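Local coordinates for protein DJ-1 homolog D (PDB 4OGG) that belongs to the DJ-1/PfpI family and carries two copies of its alpha/beta domain in one chain, at residues Q23-A27 with F28-V32; D73-L77 with S78-G82. All blocks are in the same frame, centred on the assembly; numbering follows the deposited sequence.

How the contacts relate
Both contacts lie in the first DJ-1/PfpI domain and follow each other in series. They neither nest nor cross. From the N terminus, the chain runs through strand 3-8 and helix 15-27. Contact 1 closes the turn from the end of that helix into strand 30-35, the edge strand of the parallel part of the sheet within this chain. Much later, contact 2 closes a short turn just before strand 82-85. Strand 3-8 lies between strands 30-35 and 82-85, so the two contacts flank it. Their centres are about 16 Å apart and they do not touch. Tyr80 of contact 2 still reaches strand 30-35, through His33.

Contact 1 (Q23-A27 with F28-V32); sequences QALQA and FGITV
Phe28 folds its ring back over the last turn of the helix. The carbonyl oxygen Ala24 O sits over the centre of one ring face, about 3.1 Å above its plane. Phe28 CG lies beside the backbone N (chi1 -55°), which turns the ring back toward the helix. Ala24 CB and Ala27 CB add looser apolar contacts to the ring.

The helix ends in a Schellman motif. Gly29, with its positive phi, is the C-prime residue. Ile30 N donates to Leu25 O at 3.0 Å, and Gly29 N donates to Gln26 O at 2.9 Å. The Gly29 donor comes from above the carbonyl plane, 61° out of it. Phe28 N makes weak bonds to both Ala24 O and Leu25 O.

The apolar packing continues on the buried side. The Leu25 and Ile30 side chains cross obliquely, with Leu25 CD2 3.8 Å from Ile30 CD1. Leu25 CB meets Val32 CG2, also at 3.8 Å. The same methyl, Val32 CG2, also touches Gln26 CG. Helix and strand are thus joined by aliphatic contacts as well as by the turn.

The other side is looser and partly exposed at Gln26 and Gly29. Here water 1 donates to Gln26 O and Ile30 O, at 3.1 Å each. A CA-H...O contact lies nearby, with Gln26 CA 3.3 Å from Ile30 O.

This turn is part of a beta-alpha-beta crossover from strand 3-8 through helix 15-27 to strand 30-35. Ile30 and Val32 pack on Val5 and Ile7 of strand 3-8. Phe28 is covered by Ile180 and Val184 of helix 176-186, and by Leu221 of helix 208-221 and Met377 of helix 369-380 from the second domain.

Contact 2 (D73-L77 with S78-G82); sequences DEVDL and SKYDG
Asp76 and Ser78 form an Asx turn at the start of a short 3-10 turn, in the surface loop that leads to strand 82-85. Asp76 OD2 takes two bonds from Ser78: one from OG at 2.7 Å and one from the backbone N at 3.2 Å. Both donors stand above the same face of the carboxylate plane. With chi1 at 177°, Asp76 directs its carboxylate away from its own N and toward Ser78. The two bonds probably limit its rotation.

The Lys79 side chain crosses that of the same aspartate obliquely. Its aliphatic part does the touching, with Lys79 CG 3.5 Å from Asp76 OD1. The charged ends are not in contact, and any attraction between them is probably modest. The backbone completes the turn. Lys79 N donates to Asp76 O at 2.8 Å, and Tyr80 N donates to Leu77 O at 3.0 Å.

The Tyr80 ring turns back toward residues 75-77. Leu77 CA lies at its edge, in the ring plane. The Val75 and Tyr80 side chains cross at about a right angle, with Val75 CG1 3.7 Å from Tyr80 CE2. Leu77 CD2 makes a looser contact with the ring, and the Leu77 side chain also packs on Leu103 and Phe107 of helix 98-110. On the sheet side, Tyr80 rests on Thr4 and Leu6 of strand 3-8.

The hydroxyl ties the ring to its surroundings. Tyr80 OH is hydrogen-bonded to His33 ND1 of strand 30-35. It also meets water 2 at 2.9 Å, and that water accepts a bond from Asp76 N.

Contact 1 (Q23-A27 with F28-V32)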
loop_
_atom_site.group_PDB
_atom_site.type_symbol
_atom_site.label_atom_id
_atom_site.label_comp_id
_atom_site.label_asym_id
_atom_site.label_seq_id
_atom_site.Cartn_x
_atom_site.Cartn_y
_atom_site.Cartn_z
ATOM N N GLN C 23 10.731 -3.248 -24.842
ATOM C CA GLN C 23 9.911 -4.104 -25.687
ATOM C C GLN C 23 9.613 -3.526 -27.066
ATOM O O GLN C 23 9.535 -4.266 -28.047
ATOM C CB GLN C 23 8.613 -4.454 -24.957
ATOM C CG GLN C 23 8.872 -5.096 -23.605
ATOM C CD GLN C 23 7.621 -5.644 -22.969
ATOM O OE1 GLN C 23 6.668 -4.906 -22.709
ATOM N NE2 GLN C 23 7.611 -6.947 -22.711
ATOM N N ALA C 24 9.454 -2.212 -27.150
ATOM C CA ALA C 24 9.176 -1.583 -28.435
ATOM C C ALA C 24 10.362 -1.788 -29.370
ATOM O O ALA C 24 10.199 -2.225 -30.508
ATOM C CB ALA C 24 8.910 -0.094 -28.252
ATOM N N LEU C 25 11.559 -1.471 -28.887
ATOM C CA LEU C 25 12.752 -1.620 -29.709
ATOM C C LEU C 25 12.920 -3.060 -30.173
ATOM O O LEU C 25 13.269 -3.311 -31.327
ATOM C CB LEU C 25 13.988 -1.153 -28.938
ATOM C CG LEU C 25 13.993 0.341 -28.591
ATOM C CD1 LEU C 25 15.265 0.664 -27.832
ATOM C CD2 LEU C 25 13.901 1.194 -29.857
ATOM N N GLN C 26 12.668 -4.009 -29.277
ATOM C CA GLN C 26 12.772 -5.414 -29.643
ATOM C C GLN C 26 11.737 -5.740 -30.716
ATOM O O GLN C 26 12.029 -6.450 -31.678
ATOM C CB GLN C 26 12.558 -6.303 -28.416
ATOM C CG GLN C 26 13.774 -6.380 -27.516
ATOM C CD GLN C 26 13.576 -7.325 -26.356
ATOM O OE1 GLN C 26 12.936 -6.984 -25.362
ATOM N NE2 GLN C 26 14.116 -8.527 -26.478
ATOM N N ALA C 27 10.529 -5.211 -30.559
ATOM C CA ALA C 27 9.474 -5.468 -31.533
ATOM C C ALA C 27 9.889 -4.972 -32.913
ATOM O O ALA C 27 9.458 -5.518 -33.932
ATOM C CB ALA C 27 8.180 -4.789 -31.105
ATOM N N PHE C 28 10.736 -3.947 -32.939
ATOM C CA PHE C 28 11.193 -3.367 -34.195
ATOM C C PHE C 28 12.426 -4.046 -34.774
ATOM O O PHE C 28 13.004 -3.563 -35.749
ATOM C CB PHE C 28 11.475 -1.874 -34.020
ATOM C CG PHE C 28 10.316 -1.097 -33.465
ATOM C CD1 PHE C 28 9.013 -1.573 -33.585
ATOM C CD2 PHE C 28 10.526 0.128 -32.842
ATOM C CE1 PHE C 28 7.935 -0.839 -33.091
ATOM C CE2 PHE C 28 9.454 0.869 -32.348
ATOM C CZ PHE C 28 8.157 0.383 -32.473
ATOM N N GLY C 29 12.831 -5.156 -34.167
ATOM C CA GLY C 29 13.979 -5.893 -34.663
ATOM C C GLY C 29 15.322 -5.508 -34.079
ATOM O O GLY C 29 16.362 -5.833 -34.647
ATOM N N ILE C 30 15.313 -4.817 -32.947
ATOM C CA ILE C 30 16.554 -4.400 -32.308
ATOM C C ILE C 30 16.854 -5.299 -31.118
ATOM O O ILE C 30 15.960 -5.607 -30.335
ATOM C CB ILE C 30 16.457 -2.942 -31.793
ATOM C CG1 ILE C 30 16.178 -1.991 -32.958
ATOM C CG2 ILE C 30 17.746 -2.546 -31.085
ATOM C CD1 ILE C 30 15.867 -0.568 -32.531
ATOM N N THR C 31 18.104 -5.736 -30.993
ATOM C CA THR C 31 18.493 -6.570 -29.861
ATOM C C THR C 31 18.759 -5.599 -28.722
ATOM O O THR C 31 19.522 -4.650 -28.883
ATOM C CB THR C 31 19.775 -7.368 -30.159
ATOM O OG1 THR C 31 19.509 -8.320 -31.195
ATOM C CG2 THR C 31 20.256 -8.100 -28.909
ATOM N N VAL C 32 18.124 -5.831 -27.578
ATOM C CA VAL C 32 18.285 -4.940 -26.436
ATOM C C VAL C 32 18.817 -5.634 -25.188
ATOM O O VAL C 32 18.297 -6.669 -24.766
ATOM C CB VAL C 32 16.944 -4.260 -26.064
ATOM C CG1 VAL C 32 17.167 -3.239 -24.944
ATOM C CG2 VAL C 32 16.341 -3.590 -27.287
HETATM O O HOH W 1 14.545 -8.234 -31.265
#

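Contact 2 (D73-L77 with S78-G82)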
loop_
_atom_site.group_PDB
_atom_site.type_symbol
_atom_site.label_atom_id
_atom_site.label_comp_id
_atom_site.label_asym_id
_atom_site.label_seq_id
_atom_site.Cartn_x
_atom_site.Cartn_y
_atom_site.Cartn_z
ATOM N N ASP C 73 29.190 -5.307 -15.548
ATOM C CA ASP C 73 30.637 -5.485 -15.475
ATOM C C ASP C 73 31.248 -6.163 -16.704
ATOM O O ASP C 73 32.463 -6.105 -16.913
ATOM C CB ASP C 73 30.973 -6.284 -14.207
ATOM C CG ASP C 73 32.465 -6.448 -13.987
ATOM O OD1 ASP C 73 33.118 -7.144 -14.791
ATOM O OD2 ASP C 73 32.986 -5.882 -13.001
ATOM N N GLU C 74 30.408 -6.789 -17.521
ATOM C CA GLU C 74 30.876 -7.489 -18.713
ATOM C C GLU C 74 30.495 -6.796 -20.019
ATOM O O GLU C 74 30.629 -7.375 -21.098
ATOM C CB GLU C 74 30.328 -8.917 -18.712
ATOM C CG GLU C 74 30.946 -9.811 -17.652
ATOM C CD GLU C 74 30.148 -11.080 -17.421
ATOM O OE1 GLU C 74 29.629 -11.649 -18.404
ATOM O OE2 GLU C 74 30.049 -11.512 -16.256
ATOM N N VAL C 75 30.033 -5.556 -19.917
ATOM C CA VAL C 75 29.620 -4.784 -21.085
ATOM C C VAL C 75 30.759 -4.383 -22.020
ATOM O O VAL C 75 31.792 -3.878 -21.583
ATOM C CB VAL C 75 28.878 -3.491 -20.659
ATOM C CG1 VAL C 75 28.642 -2.596 -21.869
ATOM C CG2 VAL C 75 27.555 -3.847 -20.003
ATOM N N ASP C 76 30.552 -4.615 -23.312
ATOM C CA ASP C 76 31.524 -4.248 -24.336
ATOM C C ASP C 76 30.827 -3.230 -25.235
ATOM O O ASP C 76 30.137 -3.602 -26.182
ATOM C CB ASP C 76 31.935 -5.466 -25.162
ATOM C CG ASP C 76 32.895 -5.110 -26.282
ATOM O OD1 ASP C 76 33.248 -6.006 -27.081
ATOM O OD2 ASP C 76 33.301 -3.932 -26.364
ATOM N N LEU C 77 31.005 -1.949 -24.928
ATOM C CA LEU C 77 30.371 -0.872 -25.687
ATOM C C LEU C 77 30.531 -0.930 -27.203
ATOM O O LEU C 77 29.667 -0.447 -27.935
ATOM C CB LEU C 77 30.863 0.485 -25.177
ATOM C CG LEU C 77 30.431 0.846 -23.753
ATOM C CD1 LEU C 77 30.983 2.216 -23.376
ATOM C CD2 LEU C 77 28.908 0.844 -23.666
ATOM N N SER C 78 31.623 -1.517 -27.679
ATOM C CA SER C 78 31.846 -1.606 -29.118
ATOM C C SER C 78 30.758 -2.437 -29.792
ATOM O O SER C 78 30.584 -2.372 -31.009
ATOM C CB SER C 78 33.220 -2.223 -29.410
ATOM O OG SER C 78 33.265 -3.587 -29.028
ATOM N N LYS C 79 30.021 -3.208 -28.996
ATOM C CA LYS C 79 28.958 -4.062 -29.518
ATOM C C LYS C 79 27.592 -3.377 -29.544
ATOM O O LYS C 79 26.621 -3.943 -30.042
ATOM C CB LYS C 79 28.856 -5.339 -28.677
ATOM C CG LYS C 79 30.127 -6.179 -28.629
ATOM C CD LYS C 79 30.464 -6.799 -29.980
ATOM C CE LYS C 79 31.699 -7.687 -29.876
ATOM N NZ LYS C 79 32.028 -8.380 -31.157
ATOM N N TYR C 80 27.516 -2.161 -29.015
ATOM C CA TYR C 80 26.247 -1.442 -28.976
ATOM C C TYR C 80 26.178 -0.270 -29.940
ATOM O O TYR C 80 27.137 0.485 -30.093
ATOM C CB TYR C 80 25.973 -0.978 -27.545
ATOM C CG TYR C 80 25.829 -2.141 -26.597
ATOM C CD1 TYR C 80 24.677 -2.928 -26.604
ATOM C CD2 TYR C 80 26.876 -2.513 -25.756
ATOM C CE1 TYR C 80 24.575 -4.060 -25.802
ATOM C CE2 TYR C 80 26.786 -3.644 -24.950
ATOM C CZ TYR C 80 25.635 -4.414 -24.980
ATOM O OH TYR C 80 25.551 -5.544 -24.202
ATOM N N ASP C 81 25.027 -0.130 -30.587
ATOM C CA ASP C 81 24.802 0.934 -31.555
ATOM C C ASP C 81 24.127 2.147 -30.928
ATOM O O ASP C 81 24.203 3.251 -31.464
ATOM C CB ASP C 81 23.943 0.409 -32.704
ATOM C CG ASP C 81 24.570 -0.790 -33.389
ATOM O OD1 ASP C 81 25.688 -0.643 -33.927
ATOM O OD2 ASP C 81 23.955 -1.875 -33.380
ATOM N N GLY C 82 23.464 1.939 -29.793
ATOM C CA GLY C 82 22.787 3.038 -29.130
ATOM C C GLY C 82 22.586 2.786 -27.649
ATOM O O GLY C 82 22.677 1.649 -27.187
HETATM O O HOH W 2 28.177 -6.585 -23.639
#